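Side-chain contacts in branched-chain alpha-ketoacid decarboxylase (Lactococcus lactis, PDB 2VBF), which probably decarboxylates branched-chain and aromatic alpha-keto acids to aldehydes, using bound thiamine diphosphate and a magnesium ion: residues 453-456 with 457-461; 499-503 with 504-508; 547-550 with 551-555; 375-379 with 380-384; 460-463 with 464-468. All coordinates share one frame; numbering follows the deposited sequence.

Contact 1: 453-456 with 457-461. With TPP (thiamine diphosphate), chain F.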
# COMPACT_ATOMS: atom_id res chain seq x y z
N GLY A 453 -13.19 -0.32 -10.81
CA GLY A 453 -12.84 0.26 -9.52
C GLY A 453 -11.62 -0.39 -8.92
O GLY A 453 -10.80 0.28 -8.29
N SER A 454 -11.51 -1.71 -9.10
CA SER A 454 -10.39 -2.50 -8.56
C SER A 454 -9.11 -2.30 -9.35
O SER A 454 -8.02 -2.21 -8.77
CB SER A 454 -10.76 -3.98 -8.54
OG SER A 454 -11.83 -4.23 -7.63
N LEU A 455 -9.23 -2.24 -10.68
CA LEU A 455 -8.05 -1.95 -11.53
C LEU A 455 -7.35 -0.65 -11.12
O LEU A 455 -6.14 -0.57 -11.15
CB LEU A 455 -8.42 -1.88 -13.01
CG LEU A 455 -7.25 -1.52 -13.95
CD1 LEU A 455 -6.19 -2.64 -14.00
CD2 LEU A 455 -7.77 -1.20 -15.36
N GLN A 456 -8.12 0.34 -10.69
CA GLN A 456 -7.56 1.64 -10.35
C GLN A 456 -6.58 1.57 -9.16
O GLN A 456 -5.71 2.42 -9.03
CB GLN A 456 -8.68 2.64 -10.08
CG GLN A 456 -9.52 2.97 -11.33
CD GLN A 456 -10.24 4.31 -11.25
OE1 GLN A 456 -10.00 5.10 -10.34
NE2 GLN A 456 -11.13 4.57 -12.22
N LEU A 457 -6.69 0.54 -8.32
CA LEU A 457 -5.77 0.41 -7.18
C LEU A 457 -4.37 -0.08 -7.56
O LEU A 457 -3.40 0.21 -6.85
CB LEU A 457 -6.31 -0.53 -6.10
CG LEU A 457 -7.49 -0.01 -5.27
CD1 LEU A 457 -8.80 -0.40 -5.93
CD2 LEU A 457 -7.44 -0.50 -3.81
N THR A 458 -4.25 -0.82 -8.66
CA THR A 458 -3.00 -1.56 -8.98
C THR A 458 -2.57 -1.48 -10.46
O THR A 458 -1.67 -2.21 -10.89
CB THR A 458 -3.12 -3.06 -8.59
OG1 THR A 458 -4.22 -3.65 -9.29
CG2 THR A 458 -3.30 -3.25 -7.07
N VAL A 459 -3.15 -0.53 -11.20
CA VAL A 459 -2.93 -0.37 -12.64
C VAL A 459 -1.46 -0.27 -13.08
O VAL A 459 -1.12 -0.68 -14.18
CB VAL A 459 -3.71 0.88 -13.17
CG1 VAL A 459 -3.08 2.15 -12.65
CG2 VAL A 459 -3.76 0.88 -14.70
N GLN A 460 -0.58 0.24 -12.21
CA GLN A 460 0.80 0.54 -12.63
C GLN A 460 1.62 -0.69 -13.00
O GLN A 460 2.67 -0.54 -13.66
CB GLN A 460 1.55 1.42 -11.62
CG GLN A 460 1.51 0.95 -10.18
CD GLN A 460 0.33 1.54 -9.43
OE1 GLN A 460 -0.73 0.91 -9.30
NE2 GLN A 460 0.50 2.76 -8.98
N GLU A 461 1.17 -1.90 -12.65
CA GLU A 461 1.91 -3.11 -13.08
C GLU A 461 1.70 -3.45 -14.56
O GLU A 461 2.28 -4.40 -15.08
CB GLU A 461 1.61 -4.32 -12.21
CG GLU A 461 1.97 -4.14 -10.72
CD GLU A 461 3.29 -3.46 -10.46
OE1 GLU A 461 4.31 -3.92 -11.01
OE2 GLU A 461 3.32 -2.45 -9.70
N1' TPP F . -10.50 -1.52 -0.38
C2' TPP F . -9.80 -2.69 -0.49
CM2 TPP F . -8.30 -2.64 -0.51
N3' TPP F . -10.48 -3.88 -0.56
C4' TPP F . -11.86 -3.91 -0.53
N4' TPP F . -12.46 -5.08 -0.59
C5' TPP F . -12.59 -2.72 -0.44
C6' TPP F . -11.90 -1.52 -0.37
C7' TPP F . -14.10 -2.72 -0.44
N3 TPP F . -14.66 -3.14 -1.72
C2 TPP F . -15.10 -4.41 -2.05
S1 TPP F . -15.68 -4.60 -3.54
C5 TPP F . -15.44 -3.02 -3.83
C4 TPP F . -14.88 -2.31 -2.77
CM4 TPP F . -14.56 -0.84 -2.78
C6 TPP F . -15.86 -2.48 -5.18
C7 TPP F . -15.16 -3.13 -6.37
O7 TPP F . -15.66 -2.48 -7.52
PA TPP F . -15.30 -2.97 -8.99
O1A TPP F . -13.87 -3.46 -9.08
O2A TPP F . -15.58 -1.83 -9.94
O3A TPP F . -16.25 -4.27 -9.17
PB TPP F . -17.78 -4.31 -9.72
O1B TPP F . -18.61 -4.89 -8.61
O2B TPP F . -17.75 -5.27 -10.89
O3B TPP F . -18.23 -2.94 -10.14
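Leu-457 folds back along its own helix and overlaps the carbonyl oxygens of the preceding turn: CD1 comes to 3.2 Å from Gly-453 O and 3.5 Å from Ser-454 O. With CG beside the backbone N (chi1 -72°), one branch is turned toward the start of helix 452-458, while the other, CD2, reaches the methyl carbon CM2 of the thiamine diphosphate pyrimidine at 4.0 Å. An alanine here would give up both methyl branches and would probably leave that pyrimidine methyl without this apolar neighbour and open a gap beside the two carbonyls. On the backbone, Leu-457 N bonds to Ser-454 O and Thr-458 N to Leu-455 O, so the turn is held by links to the third residue back. Alongside, Leu-455 CG packs on Val-459 CG2 at 4.3 Å. The helix opens at Asp-452, a magnesium ligand, and Asp-452 and Gly-453 belong to the GDG sequence that begins the classic thiamine diphosphate motif. Gly-453 N bonds to the diphosphate oxygen O2A at 3.0 Å, with no side chain of its own to crowd it. Ser-454 grips O1A, on the same phosphorus, twice, with OG at 2.6 Å and N at 2.9 Å. Thr-458 OG1 finds its partner in Gly-428 O, and Gln-460 bonds across to Gln-460 and Gln-456 of the second subunit. Three donors at the amino end of a helix thus meet one phosphate of the diphosphate, and the positive end of the helix dipole probably helps to steady its negative charge.

Contact 2: 499-503 with 504-508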
# COMPACT_ATOMS: atom_id res chain seq x y z
N PRO A 499 -13.78 8.09 -10.92
CA PRO A 499 -13.44 8.78 -12.17
C PRO A 499 -13.32 7.77 -13.32
O PRO A 499 -12.68 6.73 -13.16
CB PRO A 499 -12.09 9.45 -11.84
CG PRO A 499 -12.01 9.47 -10.35
CD PRO A 499 -12.72 8.25 -9.91
N MET A 500 -13.98 8.02 -14.46
CA MET A 500 -13.89 7.05 -15.55
C MET A 500 -12.65 7.30 -16.41
O MET A 500 -12.50 8.34 -17.06
CB MET A 500 -15.15 7.00 -16.45
CG MET A 500 -15.16 5.74 -17.39
SD MET A 500 -16.62 5.64 -18.43
CE MET A 500 -17.81 5.18 -17.17
N TRP A 501 -11.76 6.33 -16.39
CA TRP A 501 -10.62 6.33 -17.29
C TRP A 501 -11.01 5.75 -18.65
O TRP A 501 -12.03 5.06 -18.77
CB TRP A 501 -9.48 5.49 -16.72
CG TRP A 501 -9.02 5.86 -15.36
CD1 TRP A 501 -9.36 6.97 -14.64
CD2 TRP A 501 -8.11 5.12 -14.55
NE1 TRP A 501 -8.72 6.95 -13.42
CE2 TRP A 501 -7.94 5.82 -13.34
CE3 TRP A 501 -7.43 3.91 -14.74
CZ2 TRP A 501 -7.11 5.37 -12.32
CZ3 TRP A 501 -6.59 3.46 -13.72
CH2 TRP A 501 -6.44 4.19 -12.52
N ASN A 502 -10.18 6.01 -19.65
CA ASN A 502 -10.26 5.34 -20.95
C ASN A 502 -9.46 4.05 -20.88
O ASN A 502 -8.32 3.99 -21.33
CB ASN A 502 -9.76 6.27 -22.05
CG ASN A 502 -10.58 7.54 -22.15
OD1 ASN A 502 -11.81 7.49 -22.28
ND2 ASN A 502 -9.92 8.69 -22.07
N TYR A 503 -10.09 3.02 -20.31
CA TYR A 503 -9.39 1.77 -19.92
C TYR A 503 -8.69 1.11 -21.10
O TYR A 503 -7.58 0.64 -20.96
CB TYR A 503 -10.36 0.80 -19.22
CG TYR A 503 -10.95 1.43 -17.98
CD1 TYR A 503 -10.16 1.64 -16.84
CD2 TYR A 503 -12.26 1.87 -17.95
CE1 TYR A 503 -10.69 2.26 -15.71
CE2 TYR A 503 -12.80 2.48 -16.84
CZ TYR A 503 -12.00 2.69 -15.71
OH TYR A 503 -12.53 3.32 -14.61
N SER A 504 -9.32 1.12 -22.28
CA SER A 504 -8.75 0.45 -23.45
C SER A 504 -7.44 1.09 -23.94
O SER A 504 -6.64 0.45 -24.63
CB SER A 504 -9.78 0.38 -24.59
OG SER A 504 -9.95 1.64 -25.19
N LYS A 505 -7.22 2.35 -23.57
CA LYS A 505 -6.05 3.11 -23.99
C LYS A 505 -4.87 3.02 -23.01
O LYS A 505 -3.80 3.56 -23.28
CB LYS A 505 -6.43 4.57 -24.21
CG LYS A 505 -7.57 4.79 -25.21
CD LYS A 505 -7.33 4.12 -26.56
CE LYS A 505 -8.53 4.35 -27.48
NZ LYS A 505 -8.32 3.74 -28.83
N LEU A 506 -5.05 2.32 -21.89
CA LEU A 506 -3.96 2.19 -20.92
C LEU A 506 -2.67 1.56 -21.48
O LEU A 506 -1.58 2.11 -21.29
CB LEU A 506 -4.46 1.46 -19.65
CG LEU A 506 -5.38 2.32 -18.77
CD1 LEU A 506 -6.15 1.44 -17.77
CD2 LEU A 506 -4.59 3.44 -18.04
N PRO A 507 -2.76 0.38 -22.13
CA PRO A 507 -1.51 -0.21 -22.62
C PRO A 507 -0.69 0.73 -23.51
O PRO A 507 0.52 0.85 -23.33
CB PRO A 507 -1.98 -1.46 -23.38
CG PRO A 507 -3.31 -1.81 -22.72
CD PRO A 507 -3.93 -0.47 -22.42
N GLU A 508 -1.33 1.41 -24.45
CA GLU A 508 -0.63 2.37 -25.32
C GLU A 508 0.06 3.45 -24.49
O GLU A 508 1.23 3.78 -24.72
CB GLU A 508 -1.61 3.02 -26.30
CG GLU A 508 -1.00 4.04 -27.23
CD GLU A 508 -2.03 4.71 -28.12
OE1 GLU A 508 -3.09 5.13 -27.60
OE2 GLU A 508 -1.78 4.82 -29.34
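In the turn that opens helix 506-509, in the cofactor-binding domain close behind the magnesium site, Leu-506 sets CD1 against the edges of two aromatic rings at once. It lies 4.1 Å from Trp-501 CE3 and equally far from Tyr-503 CD1, near the plane of each ring. The approaches differ: the leucine runs beside Tyr-503 and points the same way, but slants across Trp-501. Its CG stands beside the backbone N (chi1 -73°), which carries CD1 back over the chain to 3.6 Å from Tyr-503 O. That carbonyl is well used, since it accepts Leu-506 N at 3.2 Å in a nearly straight bond (166°) and also the indole NE1 of Trp-544. One residue earlier, Lys-505 N bonds to Asn-502 O at 3.0 Å, and these two overlapping turns wind the loop into the helix. Trp-501 O sits 3.2 Å above one face of the Tyr-503 ring, offset toward the rim. At the far end of the ring the hydroxyl meets Gln-456 NE2, tying the loop to helix 452-458. Trp-501 looks outward as well, its ring meeting that of Phe-510 of the second subunit. On the more exposed side of the turn the lysine chain bends at chi2, and its stem lies against the asparagine, with Lys-505 CG 4.1 Å from Asn-502 CB.

Contact 3: 547-550 with 551-555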
# COMPACT_ATOMS: atom_id res chain seq x y z
N LEU A 547 -14.74 -4.24 -21.22
CA LEU A 547 -16.14 -4.66 -21.32
C LEU A 547 -17.01 -3.56 -20.74
O LEU A 547 -16.78 -3.11 -19.62
CB LEU A 547 -16.39 -5.95 -20.55
CG LEU A 547 -15.51 -7.15 -20.90
CD1 LEU A 547 -15.87 -8.34 -20.02
CD2 LEU A 547 -15.63 -7.52 -22.40
N VAL A 548 -18.03 -3.13 -21.49
CA VAL A 548 -18.97 -2.14 -20.98
C VAL A 548 -20.25 -2.83 -20.52
O VAL A 548 -20.91 -3.55 -21.28
CB VAL A 548 -19.28 -1.03 -22.02
CG1 VAL A 548 -20.22 0.00 -21.41
CG2 VAL A 548 -17.99 -0.37 -22.49
N LEU A 549 -20.59 -2.61 -19.25
CA LEU A 549 -21.80 -3.16 -18.65
C LEU A 549 -22.48 -2.11 -17.79
O LEU A 549 -21.84 -1.14 -17.36
CB LEU A 549 -21.46 -4.41 -17.82
CG LEU A 549 -21.22 -5.66 -18.68
CD1 LEU A 549 -19.72 -5.90 -18.89
CD2 LEU A 549 -21.90 -6.89 -18.10
N GLU A 550 -23.77 -2.28 -17.54
CA GLU A 550 -24.54 -1.29 -16.79
C GLU A 550 -24.22 -1.36 -15.30
O GLU A 550 -24.00 -2.44 -14.75
CB GLU A 550 -26.05 -1.48 -17.00
CG GLU A 550 -26.49 -1.35 -18.46
CD GLU A 550 -26.25 0.04 -19.03
OE1 GLU A 550 -26.35 1.03 -18.27
OE2 GLU A 550 -25.97 0.14 -20.25
N LYS A 551 -24.18 -0.21 -14.65
CA LYS A 551 -23.87 -0.16 -13.22
C LYS A 551 -24.88 -0.92 -12.35
O LYS A 551 -24.53 -1.43 -11.29
CB LYS A 551 -23.75 1.29 -12.75
CG LYS A 551 -25.02 2.09 -12.69
CD LYS A 551 -24.77 3.48 -12.09
CE LYS A 551 -23.81 4.28 -12.96
NZ LYS A 551 -23.61 5.66 -12.46
N GLU A 552 -26.13 -1.00 -12.82
CA GLU A 552 -27.21 -1.67 -12.09
C GLU A 552 -27.21 -3.18 -12.27
O GLU A 552 -27.95 -3.89 -11.59
CB GLU A 552 -28.58 -1.14 -12.55
CG GLU A 552 -28.76 0.36 -12.36
CD GLU A 552 -28.28 1.20 -13.53
OE1 GLU A 552 -27.75 0.66 -14.53
OE2 GLU A 552 -28.44 2.43 -13.44
N ASP A 553 -26.39 -3.67 -13.19
CA ASP A 553 -26.36 -5.08 -13.55
C ASP A 553 -25.39 -5.86 -12.66
O ASP A 553 -24.22 -5.52 -12.55
CB ASP A 553 -25.96 -5.21 -15.02
CG ASP A 553 -26.10 -6.63 -15.57
OD1 ASP A 553 -26.73 -7.49 -14.93
OD2 ASP A 553 -25.55 -6.85 -16.66
N ALA A 554 -25.91 -6.89 -12.01
CA ALA A 554 -25.10 -7.78 -11.17
C ALA A 554 -25.48 -9.24 -11.46
O ALA A 554 -26.65 -9.52 -11.70
CB ALA A 554 -25.32 -7.47 -9.72
N PRO A 555 -24.50 -10.15 -11.42
CA PRO A 555 -24.81 -11.56 -11.64
C PRO A 555 -25.74 -12.08 -10.55
O PRO A 555 -25.72 -11.58 -9.43
CB PRO A 555 -23.44 -12.25 -11.57
CG PRO A 555 -22.61 -11.34 -10.77
CD PRO A 555 -23.07 -9.95 -11.11
O HOH W 1 -22.30 -4.49 -14.00
O HOH W 2 -25.18 -4.68 -18.36
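The carboxylates of Glu-550 and Glu-552 lie in nearly the same plane, 16° apart, with Glu-550 OE1 4.0 Å from Glu-552 OE1. Such a pair of like charges probably repels, although both residues lie at the exposed surface, where solvent can soften the effect. Glu-552 bends at chi2 so that OE1 also comes to 3.7 Å from Glu-550 CB. Between them in sequence, Lys-551 sends NZ to Asp-480 in a salt bridge. The third flat group, the carboxylate of Asp-553, has CG anti to the backbone N (chi1 -171°) and turns back toward the strand end, where OD2 approaches Leu-549 CD2 at 3.9 Å. One water donates to OD2 and accepts from Glu-550 N, and OD2 also takes the backbone N of Gln-379. A second water bridges the two carbonyls, donating to Glu-550 O at 2.8 Å and Asp-553 O at 2.6 Å. The bond from Asp-553 N to Glu-550 O, 3.1 Å long, closes a type I beta turn from Glu-550 to Asp-553, the bend that carries the chain from strand 542-548 of the parallel sheet toward Pro-555, N-cap of helix 556-568.

Contact 4: 375-379 with 380-384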
# COMPACT_ATOMS: atom_id res chain seq x y z
N ALA A 375 -27.32 -8.47 -28.71
CA ALA A 375 -27.75 -7.80 -27.49
C ALA A 375 -26.56 -7.19 -26.76
O ALA A 375 -25.45 -7.72 -26.83
CB ALA A 375 -28.48 -8.77 -26.57
N PRO A 376 -26.79 -6.06 -26.08
CA PRO A 376 -25.72 -5.53 -25.22
C PRO A 376 -25.35 -6.56 -24.16
O PRO A 376 -26.20 -7.31 -23.70
CB PRO A 376 -26.36 -4.30 -24.58
CG PRO A 376 -27.52 -3.94 -25.45
CD PRO A 376 -28.01 -5.24 -26.01
N LEU A 377 -24.08 -6.57 -23.77
CA LEU A 377 -23.59 -7.49 -22.75
C LEU A 377 -24.32 -7.32 -21.43
O LEU A 377 -24.52 -6.21 -20.95
CB LEU A 377 -22.11 -7.27 -22.49
CG LEU A 377 -21.11 -8.20 -23.15
CD1 LEU A 377 -19.71 -7.78 -22.69
CD2 LEU A 377 -21.37 -9.67 -22.82
N SER A 378 -24.71 -8.45 -20.84
CA SER A 378 -25.27 -8.50 -19.51
C SER A 378 -24.42 -9.44 -18.67
O SER A 378 -23.73 -10.33 -19.21
CB SER A 378 -26.72 -8.99 -19.54
OG SER A 378 -26.78 -10.34 -19.96
N GLN A 379 -24.47 -9.25 -17.36
CA GLN A 379 -23.63 -10.03 -16.45
C GLN A 379 -23.88 -11.54 -16.55
O GLN A 379 -22.96 -12.30 -16.77
CB GLN A 379 -23.82 -9.57 -15.00
CG GLN A 379 -23.17 -8.23 -14.70
CD GLN A 379 -21.70 -8.33 -14.33
OE1 GLN A 379 -21.18 -9.44 -14.13
NE2 GLN A 379 -21.03 -7.19 -14.24
N ASP A 380 -25.13 -11.95 -16.43
CA ASP A 380 -25.44 -13.39 -16.47
C ASP A 380 -24.99 -14.06 -17.77
O ASP A 380 -24.39 -15.14 -17.74
CB ASP A 380 -26.93 -13.63 -16.21
CG ASP A 380 -27.33 -13.31 -14.78
OD1 ASP A 380 -26.48 -13.45 -13.87
OD2 ASP A 380 -28.49 -12.92 -14.56
N ARG A 381 -25.24 -13.40 -18.90
CA ARG A 381 -24.79 -13.90 -20.20
C ARG A 381 -23.27 -13.89 -20.35
O ARG A 381 -22.69 -14.79 -20.97
CB ARG A 381 -25.43 -13.10 -21.34
CG ARG A 381 -26.95 -13.25 -21.41
CD ARG A 381 -27.37 -14.58 -22.04
NE ARG A 381 -27.03 -14.62 -23.46
CZ ARG A 381 -27.21 -15.67 -24.25
NH1 ARG A 381 -27.71 -16.80 -23.75
NH2 ARG A 381 -26.88 -15.60 -25.52
N LEU A 382 -22.61 -12.87 -19.78
CA LEU A 382 -21.16 -12.79 -19.80
C LEU A 382 -20.55 -14.06 -19.22
O LEU A 382 -19.65 -14.66 -19.83
CB LEU A 382 -20.65 -11.57 -19.03
CG LEU A 382 -19.14 -11.46 -18.79
CD1 LEU A 382 -18.33 -11.46 -20.09
CD2 LEU A 382 -18.80 -10.21 -17.98
N TRP A 383 -21.02 -14.48 -18.04
CA TRP A 383 -20.37 -15.62 -17.36
C TRP A 383 -20.72 -16.94 -18.05
O TRP A 383 -19.91 -17.86 -18.05
CB TRP A 383 -20.64 -15.63 -15.85
CG TRP A 383 -20.24 -14.32 -15.28
CD1 TRP A 383 -21.07 -13.38 -14.75
CD2 TRP A 383 -18.93 -13.73 -15.32
NE1 TRP A 383 -20.35 -12.26 -14.41
CE2 TRP A 383 -19.04 -12.44 -14.75
CE3 TRP A 383 -17.68 -14.17 -15.76
CZ2 TRP A 383 -17.94 -11.60 -14.61
CZ3 TRP A 383 -16.58 -13.33 -15.62
CH2 TRP A 383 -16.72 -12.06 -15.04
N GLN A 384 -21.91 -17.01 -18.66
CA GLN A 384 -22.28 -18.16 -19.51
C GLN A 384 -21.30 -18.26 -20.68
O GLN A 384 -20.81 -19.35 -21.01
CB GLN A 384 -23.71 -18.00 -20.02
CG GLN A 384 -24.29 -19.25 -20.70
CD GLN A 384 -25.57 -18.98 -21.46
OE1 GLN A 384 -26.20 -17.95 -21.28
NE2 GLN A 384 -25.95 -19.91 -22.33
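Leu-377 is the first residue of the segment to meet the helix, its CD2 packing on Leu-382 CB at 4.3 Å. Ser-378 comes next, and its hydroxyl lies against the aliphatic stem of Arg-381, Ser-378 OG being 3.3 Å from Arg-381 CG. The guanidinium beyond turns to Glu-525 in a salt bridge. Ser-378 occupies the N-cap of helix 379-389, and its carbonyl O receives Leu-382 N at 2.8 Å, beginning the regular helical pattern that Trp-383 N continues to Gln-379 O at 3.2 Å. Gln-379 then forms a second link to the same tryptophan. Its chain bends sharply at chi2 (-85°) and runs beside the indole, so that OE1 accepts Trp-383 NE1 at 3.0 Å. The N-H points fairly well at the oxygen (149°) and meets it nearly end-on to the amide C=O, with amide and ring planes 36° apart. A phenylalanine in place of Trp-383 would lack the indole N-H and would probably leave Gln-379 OE1 without this donor, with the amide freer to turn. The amide's other end, NE2, makes a weak hydrogen bond to Thr-402 OG1 beside the cofactor. The indole is flanked too, with Leu-382 CD2 3.7 Å above the plane of the Trp-383 ring, toward its rim, and Phe-449 meeting it edge-to-face.

Contact 5: 460-463 with 464-468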
# COMPACT_ATOMS: atom_id res chain seq x y z
N GLN A 460 -0.58 0.24 -12.21
CA GLN A 460 0.80 0.54 -12.63
C GLN A 460 1.62 -0.69 -13.00
O GLN A 460 2.67 -0.54 -13.66
CB GLN A 460 1.55 1.42 -11.62
CG GLN A 460 1.51 0.95 -10.18
CD GLN A 460 0.33 1.54 -9.43
OE1 GLN A 460 -0.73 0.91 -9.30
NE2 GLN A 460 0.50 2.76 -8.98
N GLU A 461 1.17 -1.90 -12.65
CA GLU A 461 1.91 -3.11 -13.08
C GLU A 461 1.70 -3.45 -14.56
O GLU A 461 2.28 -4.40 -15.08
CB GLU A 461 1.61 -4.32 -12.21
CG GLU A 461 1.97 -4.14 -10.72
CD GLU A 461 3.29 -3.46 -10.46
OE1 GLU A 461 4.31 -3.92 -11.01
OE2 GLU A 461 3.32 -2.45 -9.70
N LEU A 462 0.86 -2.68 -15.25
CA LEU A 462 0.80 -2.73 -16.71
C LEU A 462 2.21 -2.59 -17.32
O LEU A 462 2.55 -3.29 -18.26
CB LEU A 462 -0.15 -1.63 -17.22
CG LEU A 462 -0.79 -1.66 -18.59
CD1 LEU A 462 -1.14 -3.05 -19.07
CD2 LEU A 462 -2.04 -0.77 -18.56
N GLY A 463 3.06 -1.71 -16.76
CA GLY A 463 4.43 -1.56 -17.25
C GLY A 463 5.22 -2.86 -17.23
O GLY A 463 5.84 -3.25 -18.22
N LEU A 464 5.19 -3.54 -16.09
CA LEU A 464 5.81 -4.85 -15.94
C LEU A 464 5.31 -5.85 -16.97
O LEU A 464 6.09 -6.59 -17.56
CB LEU A 464 5.56 -5.36 -14.52
CG LEU A 464 6.07 -6.75 -14.14
CD1 LEU A 464 6.21 -6.87 -12.61
CD2 LEU A 464 5.18 -7.86 -14.68
N SER A 465 3.99 -5.90 -17.18
CA SER A 465 3.41 -6.88 -18.09
C SER A 465 3.97 -6.70 -19.51
O SER A 465 4.20 -7.68 -20.22
CB SER A 465 1.88 -6.84 -18.08
OG SER A 465 1.36 -5.70 -18.74
N ILE A 466 4.22 -5.45 -19.88
CA ILE A 466 4.72 -5.09 -21.20
C ILE A 466 6.19 -5.46 -21.30
O ILE A 466 6.61 -6.15 -22.25
CB ILE A 466 4.51 -3.58 -21.46
CG1 ILE A 466 3.00 -3.29 -21.58
CG2 ILE A 466 5.23 -3.13 -22.73
CD1 ILE A 466 2.62 -1.82 -21.44
N ARG A 467 6.97 -5.04 -20.30
CA ARG A 467 8.40 -5.35 -20.26
C ARG A 467 8.67 -6.85 -20.29
O ARG A 467 9.57 -7.30 -21.00
CB ARG A 467 9.07 -4.74 -19.02
CG ARG A 467 10.57 -4.99 -18.93
CD ARG A 467 11.14 -4.54 -17.60
NE ARG A 467 10.59 -5.37 -16.53
CZ ARG A 467 10.25 -4.95 -15.31
NH1 ARG A 467 10.37 -3.68 -14.94
NH2 ARG A 467 9.74 -5.84 -14.45
N GLU A 468 7.93 -7.61 -19.49
CA GLU A 468 8.12 -9.07 -19.38
C GLU A 468 7.48 -9.86 -20.53
O GLU A 468 7.63 -11.09 -20.60
CB GLU A 468 7.57 -9.56 -18.04
CG GLU A 468 8.20 -8.90 -16.83
CD GLU A 468 9.69 -9.14 -16.74
OE1 GLU A 468 10.13 -10.24 -17.12
OE2 GLU A 468 10.42 -8.23 -16.29
O HOH W 3 5.31 -2.19 -13.37
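Ser-465 OG bonds to Leu-462 O at 2.7 Å, the hydroxyl having swung between its own backbone N and carbonyl carbon (chi1 73°) to reach back down the helix. Leu-462 O is gripped twice, because Ile-466 N also donates to it at 3.2 Å. One step on, Arg-467 N makes an almost straight bond (174°) to Gly-463 O at 3.0 Å. Beyond the turn, Arg-467 clasps its neighbour side-on: NE at 2.9 Å and NH2 at 3.1 Å both end on Glu-468 OE2, on the anti side of the carboxylate, in a salt bridge. Glu-468 has another charge partner in Lys-65. At the helix start Leu-464 N donates to a water at 3.0 Å. The carboxylate of Glu-461 is buried, and Asn-69, Asn-74 and the backbone N of Ala-70 hold it, while its OE1 passes Leu-464 CD1 at 3.9 Å. On another side Ile-466 CD1 lies 4.4 Å from Leu-462 CG. The short helix 462-467 is thus wedged among three elements: Glu-461 and Ser-465 meet Leu-435 of helix 430-440, Leu-464 and Arg-467 lie on Ile-67 of strand 65-68, and Leu-462 packs on Met-542 and Trp-544 of strand 542-548.

In the fold
The five contacts fall into two groups. Contacts 1, 2 and 5 form one: contacts 1 and 5 share Gln-460 and Glu-461, Gln-456 NE2 of contact 1 reaches Pro-499 O of contact 2 at 2.8 Å, and Leu-506 CB of contact 2 packs on Leu-462 CD2 of contact 5 at 3.5 Å. All three touch the second subunit. Contacts 3 and 4 form the other, with centres 9 Å apart and Asp-553 OD2 to Gln-379 N at 2.7 Å. Contacts 1 and 4 have centres 24 Å apart, yet both approach thiamine diphosphate: contact 1 binds it directly, while the Gln-379 side chain stays about 5 Å away. Contact 5 stands back, its Glu-461 side chain about 11 Å from the cofactor.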